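PDB 1NFG: D-hydantoinase from Ralstonia pickettii, which probably catalyses the stereospecific hydrolysis of the cyclic amide bond in D-hydantoin derivatives, using two zinc ions per subunit. Local coordinates for residues 8-13 against 17-22; 221-226 against 245-250; 377-382 against 428-433. All coordinates share one frame; numbering follows the deposited sequence.

Contact 1: 8-13 against 17-22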
ATOM      1  N   GLY A   8      -5.583 -15.203 -45.234  1.00 30.07           N
ATOM      2  CA  GLY A   8      -5.919 -14.663 -43.935  1.00 29.12           C
ATOM      3  C   GLY A   8      -4.696 -14.179 -43.192  1.00 29.14           C
ATOM      4  O   GLY A   8      -3.556 -14.443 -43.592  1.00 28.34           O
ATOM      5  N   THR A   9      -4.939 -13.458 -42.106  1.00 28.75           N
ATOM      6  CA  THR A   9      -3.861 -12.950 -41.277  1.00 28.24           C
ATOM      7  C   THR A   9      -3.867 -13.751 -39.983  1.00 26.61           C
ATOM      8  O   THR A   9      -4.768 -13.610 -39.160  1.00 26.31           O
ATOM      9  CB  THR A   9      -4.058 -11.458 -40.956  1.00 28.55           C
ATOM     10  OG1 THR A   9      -4.149 -10.720 -42.181  1.00 29.76           O
ATOM     11  CG2 THR A   9      -2.889 -10.927 -40.139  1.00 27.22           C
ATOM     12  N   ILE A  10      -2.867 -14.609 -39.826  1.00 25.14           N
ATOM     13  CA  ILE A  10      -2.749 -15.432 -38.635  1.00 24.82           C
ATOM     14  C   ILE A  10      -2.324 -14.569 -37.453  1.00 26.53           C
ATOM     15  O   ILE A  10      -1.226 -13.995 -37.437  1.00 27.83           O
ATOM     16  CB  ILE A  10      -1.708 -16.548 -38.832  1.00 23.65           C
ATOM     17  CG1 ILE A  10      -2.115 -17.430 -40.015  1.00 22.34           C
ATOM     18  CG2 ILE A  10      -1.564 -17.363 -37.545  1.00 21.47           C
ATOM     19  CD1 ILE A  10      -1.076 -18.483 -40.386  1.00 21.04           C
ATOM     20  N   VAL A  11      -3.200 -14.484 -36.460  1.00 26.39           N
ATOM     21  CA  VAL A  11      -2.924 -13.699 -35.273  1.00 25.78           C
ATOM     22  C   VAL A  11      -2.835 -14.575 -34.030  1.00 25.93           C
ATOM     23  O   VAL A  11      -3.847 -15.047 -33.519  1.00 26.99           O
ATOM     24  CB  VAL A  11      -4.016 -12.632 -35.048  1.00 26.12           C
ATOM     25  CG1 VAL A  11      -3.666 -11.772 -33.843  1.00 25.39           C
ATOM     26  CG2 VAL A  11      -4.166 -11.769 -36.292  1.00 25.08           C
ATOM     27  N   THR A  12      -1.618 -14.813 -33.562  1.00 26.55           N
ATOM     28  CA  THR A  12      -1.417 -15.588 -32.349  1.00 26.97           C
ATOM     29  C   THR A  12      -1.048 -14.557 -31.291  1.00 27.88           C
ATOM     30  O   THR A  12      -0.984 -13.369 -31.586  1.00 28.46           O
ATOM     31  CB  THR A  12      -0.275 -16.614 -32.489  1.00 27.20           C
ATOM     32  OG1 THR A  12       0.960 -15.942 -32.767  1.00 26.20           O
ATOM     33  CG2 THR A  12      -0.588 -17.592 -33.599  1.00 27.03           C
ATOM     34  N   ALA A  13      -0.810 -14.997 -30.063  1.00 29.19           N
ATOM     35  CA  ALA A  13      -0.471 -14.064 -28.999  1.00 29.76           C
ATOM     36  C   ALA A  13       0.869 -13.392 -29.269  1.00 30.52           C
ATOM     37  O   ALA A  13       1.093 -12.258 -28.853  1.00 29.83           O
ATOM     38  CB  ALA A  13      -0.445 -14.785 -27.659  1.00 27.87           C
ATOM     39  N   SER A  17       1.023 -12.627 -38.979  1.00 33.17           N
ATOM     40  CA  SER A  17       1.579 -12.852 -40.304  1.00 33.81           C
ATOM     41  C   SER A  17       0.555 -13.264 -41.340  1.00 34.34           C
ATOM     42  O   SER A  17      -0.328 -14.074 -41.064  1.00 33.46           O
ATOM     43  CB  SER A  17       2.692 -13.900 -40.234  1.00 33.54           C
ATOM     44  OG  SER A  17       2.260 -15.084 -39.595  1.00 35.88           O
ATOM     45  N   ARG A  18       0.658 -12.674 -42.529  1.00 36.21           N
ATOM     46  CA  ARG A  18      -0.246 -13.035 -43.610  1.00 38.72           C
ATOM     47  C   ARG A  18       0.376 -14.250 -44.258  1.00 37.33           C
ATOM     48  O   ARG A  18       1.423 -14.160 -44.895  1.00 36.49           O
ATOM     49  CB  ARG A  18      -0.393 -11.913 -44.634  1.00 41.72           C
ATOM     50  CG  ARG A  18      -1.350 -10.829 -44.191  1.00 50.00           C
ATOM     51  CD  ARG A  18      -1.997 -10.153 -45.385  1.00 57.91           C
ATOM     52  NE  ARG A  18      -2.975  -9.141 -44.984  1.00 64.93           N
ATOM     53  CZ  ARG A  18      -3.785  -8.504 -45.830  1.00 68.64           C
ATOM     54  NH1 ARG A  18      -3.736  -8.774 -47.132  1.00 70.09           N
ATOM     55  NH2 ARG A  18      -4.646  -7.596 -45.377  1.00 70.29           N
ATOM     56  N   ALA A  19      -0.259 -15.395 -44.048  1.00 35.94           N
ATOM     57  CA  ALA A  19       0.225 -16.645 -44.595  1.00 34.31           C
ATOM     58  C   ALA A  19      -0.949 -17.595 -44.694  1.00 34.15           C
ATOM     59  O   ALA A  19      -2.032 -17.321 -44.169  1.00 32.36           O
ATOM     60  CB  ALA A  19       1.307 -17.229 -43.694  1.00 31.21           C
ATOM     61  N   ASP A  20      -0.727 -18.710 -45.379  1.00 34.38           N
ATOM     62  CA  ASP A  20      -1.757 -19.709 -45.547  1.00 34.01           C
ATOM     63  C   ASP A  20      -1.476 -20.888 -44.629  1.00 34.05           C
ATOM     64  O   ASP A  20      -0.321 -21.155 -44.277  1.00 33.17           O
ATOM     65  CB  ASP A  20      -1.816 -20.161 -47.002  1.00 35.67           C
ATOM     66  CG  ASP A  20      -2.166 -19.028 -47.950  1.00 36.95           C
ATOM     67  OD1 ASP A  20      -2.993 -18.162 -47.577  1.00 36.88           O
ATOM     68  OD2 ASP A  20      -1.624 -19.016 -49.076  1.00 37.99           O
ATOM     69  N   LEU A  21      -2.545 -21.582 -44.246  1.00 33.98           N
ATOM     70  CA  LEU A  21      -2.465 -22.730 -43.348  1.00 33.73           C
ATOM     71  C   LEU A  21      -2.770 -24.055 -44.019  1.00 32.97           C
ATOM     72  O   LEU A  21      -3.595 -24.130 -44.930  1.00 32.24           O
ATOM     73  CB  LEU A  21      -3.460 -22.567 -42.194  1.00 34.73           C
ATOM     74  CG  LEU A  21      -3.107 -21.716 -40.985  1.00 35.18           C
ATOM     75  CD1 LEU A  21      -4.314 -21.635 -40.080  1.00 36.84           C
ATOM     76  CD2 LEU A  21      -1.926 -22.328 -40.245  1.00 37.13           C
ATOM     77  N   GLY A  22      -2.118 -25.102 -43.526  1.00 31.81           N
ATOM     78  CA  GLY A  22      -2.347 -26.439 -44.035  1.00 31.98           C
ATOM     79  C   GLY A  22      -2.742 -27.362 -42.893  1.00 32.45           C
ATOM     80  O   GLY A  22      -1.929 -27.652 -42.010  1.00 32.69           O
TER
HETATM   81  O   HOH W   1      -4.767 -17.459 -44.182  1.00 14.73           O

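Contact 2: 221-226 against 245-250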
ATOM      1  N   ARG A 221      -7.656 -13.927   2.538  1.00 14.18           N
ATOM      2  CA  ARG A 221      -7.548 -15.126   3.369  1.00 14.09           C
ATOM      3  C   ARG A 221      -7.073 -16.330   2.548  1.00 14.90           C
ATOM      4  O   ARG A 221      -6.127 -17.034   2.934  1.00 13.70           O
ATOM      5  CB  ARG A 221      -8.908 -15.415   4.017  1.00 14.78           C
ATOM      6  CG  ARG A 221      -8.966 -16.636   4.932  1.00 11.62           C
ATOM      7  CD  ARG A 221      -9.925 -16.369   6.089  1.00 12.26           C
ATOM      8  NE  ARG A 221     -11.201 -15.805   5.648  1.00 11.46           N
ATOM      9  CZ  ARG A 221     -12.245 -16.530   5.255  1.00 14.49           C
ATOM     10  NH1 ARG A 221     -12.171 -17.863   5.253  1.00 12.44           N
ATOM     11  NH2 ARG A 221     -13.360 -15.926   4.851  1.00 12.58           N
ATOM     12  N   ALA A 222      -7.724 -16.559   1.413  1.00 14.12           N
ATOM     13  CA  ALA A 222      -7.344 -17.671   0.559  1.00 15.79           C
ATOM     14  C   ALA A 222      -5.861 -17.546   0.199  1.00 16.25           C
ATOM     15  O   ALA A 222      -5.085 -18.492   0.361  1.00 17.45           O
ATOM     16  CB  ALA A 222      -8.206 -17.678  -0.700  1.00 15.74           C
ATOM     17  N   LEU A 223      -5.461 -16.368  -0.268  1.00 15.97           N
ATOM     18  CA  LEU A 223      -4.070 -16.150  -0.648  1.00 15.46           C
ATOM     19  C   LEU A 223      -3.123 -16.363   0.531  1.00 15.06           C
ATOM     20  O   LEU A 223      -2.018 -16.888   0.362  1.00 14.50           O
ATOM     21  CB  LEU A 223      -3.908 -14.744  -1.237  1.00 15.05           C
ATOM     22  CG  LEU A 223      -4.692 -14.537  -2.541  1.00 13.66           C
ATOM     23  CD1 LEU A 223      -4.776 -13.066  -2.898  1.00 13.54           C
ATOM     24  CD2 LEU A 223      -4.029 -15.323  -3.643  1.00 11.88           C
ATOM     25  N   ALA A 224      -3.558 -15.961   1.722  1.00 14.56           N
ATOM     26  CA  ALA A 224      -2.750 -16.132   2.927  1.00 14.50           C
ATOM     27  C   ALA A 224      -2.561 -17.623   3.210  1.00 14.56           C
ATOM     28  O   ALA A 224      -1.457 -18.083   3.534  1.00 12.10           O
ATOM     29  CB  ALA A 224      -3.430 -15.456   4.106  1.00 14.72           C
ATOM     30  N   LEU A 225      -3.652 -18.374   3.085  1.00 15.52           N
ATOM     31  CA  LEU A 225      -3.614 -19.815   3.304  1.00 16.64           C
ATOM     32  C   LEU A 225      -2.699 -20.466   2.273  1.00 16.64           C
ATOM     33  O   LEU A 225      -1.924 -21.374   2.595  1.00 15.53           O
ATOM     34  CB  LEU A 225      -5.032 -20.398   3.218  1.00 15.30           C
ATOM     35  CG  LEU A 225      -5.778 -20.635   4.541  1.00 16.14           C
ATOM     36  CD1 LEU A 225      -5.100 -19.904   5.704  1.00 12.49           C
ATOM     37  CD2 LEU A 225      -7.231 -20.196   4.380  1.00 12.39           C
ATOM     38  N   ALA A 226      -2.784 -19.999   1.029  1.00 17.44           N
ATOM     39  CA  ALA A 226      -1.930 -20.532  -0.028  1.00 17.78           C
ATOM     40  C   ALA A 226      -0.474 -20.256   0.357  1.00 18.43           C
ATOM     41  O   ALA A 226       0.397 -21.108   0.184  1.00 19.23           O
ATOM     42  CB  ALA A 226      -2.263 -19.873  -1.354  1.00 16.91           C
ATOM     43  N   GLU A 245      -6.539  -5.752  -5.425  1.00 18.48           N
ATOM     44  CA  GLU A 245      -5.434  -5.259  -4.625  1.00 20.43           C
ATOM     45  C   GLU A 245      -4.816  -6.352  -3.755  1.00 20.42           C
ATOM     46  O   GLU A 245      -3.589  -6.419  -3.602  1.00 19.22           O
ATOM     47  CB  GLU A 245      -5.894  -4.103  -3.747  1.00 24.31           C
ATOM     48  CG  GLU A 245      -4.743  -3.365  -3.101  1.00 30.24           C
ATOM     49  CD  GLU A 245      -5.202  -2.186  -2.270  1.00 35.35           C
ATOM     50  OE1 GLU A 245      -6.148  -1.478  -2.697  1.00 36.46           O
ATOM     51  OE2 GLU A 245      -4.601  -1.960  -1.194  1.00 39.11           O
ATOM     52  N   GLU A 246      -5.658  -7.208  -3.182  1.00 19.61           N
ATOM     53  CA  GLU A 246      -5.160  -8.288  -2.337  1.00 18.65           C
ATOM     54  C   GLU A 246      -4.358  -9.279  -3.177  1.00 18.17           C
ATOM     55  O   GLU A 246      -3.330  -9.799  -2.732  1.00 16.48           O
ATOM     56  CB  GLU A 246      -6.321  -9.005  -1.649  1.00 19.94           C
ATOM     57  CG  GLU A 246      -7.127  -8.139  -0.681  1.00 18.89           C
ATOM     58  CD  GLU A 246      -6.317  -7.655   0.512  1.00 18.24           C
ATOM     59  OE1 GLU A 246      -5.212  -8.188   0.750  1.00 18.71           O
ATOM     60  OE2 GLU A 246      -6.796  -6.744   1.218  1.00 18.97           O
ATOM     61  N   VAL A 247      -4.833  -9.548  -4.391  1.00 17.63           N
ATOM     62  CA  VAL A 247      -4.135 -10.470  -5.284  1.00 17.28           C
ATOM     63  C   VAL A 247      -2.756  -9.888  -5.532  1.00 16.52           C
ATOM     64  O   VAL A 247      -1.728 -10.571  -5.432  1.00 15.43           O
ATOM     65  CB  VAL A 247      -4.877 -10.607  -6.634  1.00 18.12           C
ATOM     66  CG1 VAL A 247      -4.011 -11.347  -7.643  1.00 14.01           C
ATOM     67  CG2 VAL A 247      -6.198 -11.339  -6.420  1.00 16.89           C
ATOM     68  N   MET A 248      -2.747  -8.602  -5.840  1.00 16.00           N
ATOM     69  CA  MET A 248      -1.509  -7.901  -6.102  1.00 16.68           C
ATOM     70  C   MET A 248      -0.561  -7.952  -4.901  1.00 16.41           C
ATOM     71  O   MET A 248       0.641  -8.217  -5.059  1.00 15.82           O
ATOM     72  CB  MET A 248      -1.824  -6.464  -6.499  1.00 16.72           C
ATOM     73  CG  MET A 248      -1.243  -6.081  -7.838  1.00 22.10           C
ATOM     74  SD  MET A 248      -1.734  -7.159  -9.202  1.00 20.01           S
ATOM     75  CE  MET A 248      -2.855  -6.035 -10.090  1.00 25.75           C
ATOM     76  N   ARG A 249      -1.088  -7.723  -3.699  1.00 15.62           N
ATOM     77  CA  ARG A 249      -0.235  -7.760  -2.510  1.00 17.29           C
ATOM     78  C   ARG A 249       0.354  -9.153  -2.336  1.00 17.77           C
ATOM     79  O   ARG A 249       1.528  -9.305  -1.994  1.00 18.90           O
ATOM     80  CB  ARG A 249      -1.024  -7.354  -1.256  1.00 17.81           C
ATOM     81  CG  ARG A 249      -1.612  -5.956  -1.343  1.00 20.43           C
ATOM     82  CD  ARG A 249      -2.494  -5.605  -0.166  1.00 23.46           C
ATOM     83  NE  ARG A 249      -1.720  -5.194   0.999  1.00 27.72           N
ATOM     84  CZ  ARG A 249      -1.787  -5.792   2.182  1.00 29.71           C
ATOM     85  NH1 ARG A 249      -2.594  -6.832   2.360  1.00 30.49           N
ATOM     86  NH2 ARG A 249      -1.045  -5.351   3.186  1.00 30.36           N
ATOM     87  N   ALA A 250      -0.461 -10.171  -2.587  1.00 19.43           N
ATOM     88  CA  ALA A 250      -0.008 -11.549  -2.470  1.00 19.06           C
ATOM     89  C   ALA A 250       1.137 -11.793  -3.459  1.00 20.09           C
ATOM     90  O   ALA A 250       2.185 -12.342  -3.089  1.00 19.37           O
ATOM     91  CB  ALA A 250      -1.161 -12.494  -2.750  1.00 17.96           C
TER

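Contact 3: 377-382 against 428-433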
ATOM      1  N   PRO A 377       1.037 -26.992 -25.669  1.00 22.26           N
ATOM      2  CA  PRO A 377       0.538 -26.293 -26.859  1.00 21.19           C
ATOM      3  C   PRO A 377      -0.485 -27.019 -27.738  1.00 22.15           C
ATOM      4  O   PRO A 377      -0.813 -26.530 -28.828  1.00 20.56           O
ATOM      5  CB  PRO A 377       1.817 -25.976 -27.617  1.00 20.12           C
ATOM      6  CG  PRO A 377       2.628 -27.192 -27.371  1.00 20.27           C
ATOM      7  CD  PRO A 377       2.410 -27.485 -25.899  1.00 20.84           C
ATOM      8  N   GLN A 378      -0.989 -28.169 -27.284  1.00 22.77           N
ATOM      9  CA  GLN A 378      -1.986 -28.900 -28.069  1.00 23.16           C
ATOM     10  C   GLN A 378      -3.124 -27.943 -28.385  1.00 22.63           C
ATOM     11  O   GLN A 378      -3.640 -27.916 -29.501  1.00 23.36           O
ATOM     12  CB  GLN A 378      -2.548 -30.099 -27.300  1.00 25.57           C
ATOM     13  CG  GLN A 378      -3.527 -30.933 -28.138  1.00 28.99           C
ATOM     14  CD  GLN A 378      -4.299 -31.978 -27.339  1.00 30.72           C
ATOM     15  OE1 GLN A 378      -3.741 -32.652 -26.470  1.00 33.15           O
ATOM     16  NE2 GLN A 378      -5.585 -32.130 -27.648  1.00 27.94           N
ATOM     17  N   LYS A 379      -3.512 -27.163 -27.383  1.00 22.08           N
ATOM     18  CA  LYS A 379      -4.575 -26.176 -27.531  1.00 23.32           C
ATOM     19  C   LYS A 379      -3.953 -24.812 -27.242  1.00 23.74           C
ATOM     20  O   LYS A 379      -2.832 -24.743 -26.729  1.00 22.76           O
ATOM     21  CB  LYS A 379      -5.698 -26.446 -26.524  1.00 22.57           C
ATOM     22  CG  LYS A 379      -6.357 -27.812 -26.647  1.00 22.81           C
ATOM     23  CD  LYS A 379      -7.251 -27.907 -27.871  1.00 21.10           C
ATOM     24  CE  LYS A 379      -7.949 -29.254 -27.908  1.00 21.16           C
ATOM     25  NZ  LYS A 379      -8.801 -29.421 -29.110  1.00 20.92           N
ATOM     26  N   GLY A 380      -4.658 -23.733 -27.588  1.00 23.31           N
ATOM     27  CA  GLY A 380      -4.135 -22.410 -27.296  1.00 25.46           C
ATOM     28  C   GLY A 380      -3.725 -21.481 -28.423  1.00 27.29           C
ATOM     29  O   GLY A 380      -4.242 -20.371 -28.521  1.00 28.87           O
ATOM     30  N   THR A 381      -2.791 -21.905 -29.265  1.00 27.70           N
ATOM     31  CA  THR A 381      -2.337 -21.046 -30.349  1.00 29.40           C
ATOM     32  C   THR A 381      -2.571 -21.651 -31.712  1.00 29.24           C
ATOM     33  O   THR A 381      -3.450 -22.491 -31.901  1.00 30.75           O
ATOM     34  CB  THR A 381      -0.834 -20.769 -30.255  1.00 30.24           C
ATOM     35  OG1 THR A 381      -0.133 -22.015 -30.225  1.00 30.78           O
ATOM     36  CG2 THR A 381      -0.507 -19.997 -29.003  1.00 35.37           C
ATOM     37  N   ILE A 382      -1.762 -21.192 -32.660  1.00 27.37           N
ATOM     38  CA  ILE A 382      -1.797 -21.659 -34.031  1.00 25.22           C
ATOM     39  C   ILE A 382      -0.351 -21.857 -34.437  1.00 24.95           C
ATOM     40  O   ILE A 382       0.340 -20.919 -34.825  1.00 25.89           O
ATOM     41  CB  ILE A 382      -2.469 -20.642 -34.965  1.00 22.76           C
ATOM     42  CG1 ILE A 382      -3.956 -20.553 -34.631  1.00 20.39           C
ATOM     43  CG2 ILE A 382      -2.260 -21.052 -36.414  1.00 20.87           C
ATOM     44  CD1 ILE A 382      -4.703 -19.541 -35.443  1.00 22.37           C
ATOM     45  N   LEU A 428     -13.392 -24.059 -36.651  1.00 21.50           N
ATOM     46  CA  LEU A 428     -12.889 -25.407 -36.874  1.00 23.00           C
ATOM     47  C   LEU A 428     -12.448 -26.037 -35.558  1.00 23.90           C
ATOM     48  O   LEU A 428     -11.778 -25.399 -34.745  1.00 24.06           O
ATOM     49  CB  LEU A 428     -11.702 -25.408 -37.843  1.00 23.03           C
ATOM     50  CG  LEU A 428     -11.979 -25.171 -39.328  1.00 24.56           C
ATOM     51  CD1 LEU A 428     -12.370 -23.725 -39.560  1.00 24.32           C
ATOM     52  CD2 LEU A 428     -10.736 -25.515 -40.137  1.00 24.21           C
ATOM     53  N   LEU A 429     -12.835 -27.292 -35.360  1.00 23.82           N
ATOM     54  CA  LEU A 429     -12.484 -28.042 -34.164  1.00 22.90           C
ATOM     55  C   LEU A 429     -11.622 -29.195 -34.626  1.00 23.65           C
ATOM     56  O   LEU A 429     -12.106 -30.101 -35.292  1.00 26.61           O
ATOM     57  CB  LEU A 429     -13.747 -28.572 -33.476  1.00 21.36           C
ATOM     58  CG  LEU A 429     -13.544 -29.504 -32.276  1.00 22.14           C
ATOM     59  CD1 LEU A 429     -12.713 -28.819 -31.203  1.00 20.37           C
ATOM     60  CD2 LEU A 429     -14.899 -29.907 -31.717  1.00 23.81           C
ATOM     61  N   ARG A 430     -10.344 -29.167 -34.284  1.00 24.00           N
ATOM     62  CA  ARG A 430      -9.449 -30.231 -34.710  1.00 24.70           C
ATOM     63  C   ARG A 430      -9.624 -30.561 -36.191  1.00 26.50           C
ATOM     64  O   ARG A 430      -9.766 -31.725 -36.570  1.00 28.04           O
ATOM     65  CB  ARG A 430      -9.663 -31.485 -33.858  1.00 22.22           C
ATOM     66  CG  ARG A 430      -8.757 -31.528 -32.639  1.00 23.37           C
ATOM     67  CD  ARG A 430      -9.023 -32.707 -31.722  1.00 22.89           C
ATOM     68  NE  ARG A 430     -10.369 -32.674 -31.158  1.00 25.51           N
ATOM     69  CZ  ARG A 430     -11.400 -33.356 -31.648  1.00 27.35           C
ATOM     70  NH1 ARG A 430     -11.236 -34.129 -32.715  1.00 28.63           N
ATOM     71  NH2 ARG A 430     -12.594 -33.272 -31.072  1.00 28.16           N
ATOM     72  N   GLY A 431      -9.631 -29.526 -37.023  1.00 26.29           N
ATOM     73  CA  GLY A 431      -9.749 -29.736 -38.451  1.00 26.81           C
ATOM     74  C   GLY A 431     -11.138 -29.723 -39.046  1.00 28.00           C
ATOM     75  O   GLY A 431     -11.302 -29.372 -40.215  1.00 29.60           O
ATOM     76  N   LYS A 432     -12.147 -30.101 -38.271  1.00 26.79           N
ATOM     77  CA  LYS A 432     -13.501 -30.115 -38.805  1.00 25.22           C
ATOM     78  C   LYS A 432     -14.176 -28.757 -38.708  1.00 25.63           C
ATOM     79  O   LYS A 432     -14.080 -28.077 -37.687  1.00 25.90           O
ATOM     80  CB  LYS A 432     -14.355 -31.156 -38.078  1.00 24.82           C
ATOM     81  CG  LYS A 432     -15.815 -31.153 -38.516  1.00 25.76           C
ATOM     82  CD  LYS A 432     -16.614 -32.274 -37.868  1.00 25.70           C
ATOM     83  CE  LYS A 432     -18.070 -32.216 -38.311  1.00 26.43           C
ATOM     84  NZ  LYS A 432     -18.866 -33.339 -37.756  1.00 26.49           N
ATOM     85  N   VAL A 433     -14.848 -28.358 -39.781  1.00 24.66           N
ATOM     86  CA  VAL A 433     -15.562 -27.092 -39.791  1.00 24.47           C
ATOM     87  C   VAL A 433     -16.859 -27.352 -39.035  1.00 26.55           C
ATOM     88  O   VAL A 433     -17.680 -28.157 -39.483  1.00 27.73           O
ATOM     89  CB  VAL A 433     -15.897 -26.645 -41.233  1.00 22.56           C
ATOM     90  CG1 VAL A 433     -16.877 -25.490 -41.212  1.00 19.07           C
ATOM     91  CG2 VAL A 433     -14.630 -26.252 -41.961  1.00 22.07           C
TER

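Contact 1: 8-13 against 17-22
Ile10 and Ser17 grip each other backbone to backbone, and the firm part of this contact is built around them. Ile10 N donates to Ser17 O at 2.9 Å, and Ser17 N returns a straighter bond to Ile10 O at 3.1 Å. On the face that carries Ser17 and Ala19, the Ile10 side chain reaches along strand 17-22: with chi2 at 174° the chain runs out extended, and its CD1 lands against Leu21, 3.9 Å from CG and at about the same range from CD2. The methyl also approaches Ala19 CB at 4.3 Å. Ile31 and Ile382 close over this apolar patch, while Val384 of the second subunit packs on Ser17 and Ala19.

The Gly8 end is looser. Ala19 N makes only a weak bond to Gly8 O, 3.5 Å away, and a water spans the widened gap, accepting from Gly8 N and donating to Ala19 O. On the other face Thr9 and Arg18 lie side by side in a non-hydrogen-bonded pair. The Arg18 chain passes obliquely over the Thr9 hydroxyl, with CG 3.4 Å from OG1, and the arginine continues into solvent.

The short segments 8-12 and 17-22 run 117° apart, yet stay paired near the turn: a strongly twisted beta hairpin in the N-terminal beta-rich part that accompanies the TIM barrel of hydantoinases.

Contact 2: 221-226 against 245-250
Leu223 lays one methyl across a turn of the neighbouring helix, against Glu246, Val247 and Ala250. The two helices are successive members of the outer layer of the TIM barrel, and they run nearly parallel, 17° apart, with their axes 9.9 Å from each other at closest approach. That spacing is bridged chiefly by the single leucine. Its CB points at helix 245-250, and with CG anti to the carbonyl carbon (chi1 -64°) CD1 falls on that helix.

There CD1 does most of the touching. It lies 3.6 Å from Val247 CA and equally near Glu246 O, so it meets main chain as much as side chain. Val247 points its CB away from helix 221-226, and only its CG2 methyl comes near, 4.2 Å from Leu223 CD1. Ala250, one turn on from Glu246, points its CB toward helix 221-226 and touches the leucine's CB as well as its branched end. Beneath the pair the barrel strands complete the core: Ile233 and Ile235 underlie Leu223, and Ala257 supports both Leu223 and Ala250.

On the outer side Glu246 also has its CB toward the other helix, but its carboxylate turns to Arg249. Within the chain the link from Arg249 NH1 to Glu246 OE1 is weak, in the plane of the guanidinium; the stronger partner is Arg249 of the third subunit, which takes OE2, and the reciprocal pairing ties the two subunits together. Back in the apolar seam, Leu223 CD1 rests 3.7 Å from Ala250 CB.

Contact 3: 377-382 against 428-433
Lys379 and Arg430 meet from backbones 9.6 Å apart at their CA atoms: the lysine lies in an irregular loop, while the arginine sits in a type I' turn, its left-handed backbone followed by Gly431, that joins strands 419-429 and 432-436. Two bonds close the turn, Leu429 N to Lys432 O at 2.8 Å and Lys432 N to Leu429 O at 3.0 Å.

The two backbones are far enough apart that side chains make the contact, chiefly those of Lys379 and Arg430. Lys379 bends at chi2 (-73°) and then runs extended, bringing its ammonium up at a slant to the Arg430 chain. NZ comes to 4.1 Å from Arg430 CG and 4.2 Å from Arg430 NE, at the edge of the guanidinium and close to its plane. The bend at chi3 (-62°) folds NE back beside NZ; beyond it CZ and its two nitrogens lead farther off. Leu429 contributes a looser apolar neighbour, its CD1 4.5 Å from NZ.

Carboxylates account for the meeting of two cations. Asp118 serves both, OD2 to Lys379 NZ and OD1 to Arg430 NH2. Asp389 likewise pairs with the lysine while accepting from the backbone N of Arg430, and Asp387 adds a further salt bridge to NZ. The buried ammonium is therefore surrounded by acids, which would be expected to favour its protonated form; shared aspartates, rather than any direct bond between the cations, join the loop to the hairpin turn.

In the fold
From the N terminus, contact 1 closes first, with just three residues between its segments, two of them already in strand 15-24. Contact 2 follows, spanning the 18 residues that lead from one barrel helix through strand 233-235 to the next. Contact 3 closes last, bringing the loop after helix 358-372 back to a hairpin 45 residues later. The three are in series, so none nests in or crosses another. In space contacts 1 and 3 are neighbours, with centres about 13 Å apart: Ile382 packs on Ile10, Thr12 and Leu21, tying the N-terminal hairpin to the later loop. Contact 2 stands apart on the barrel wall, its nearest atoms about 20 Å from contact 1.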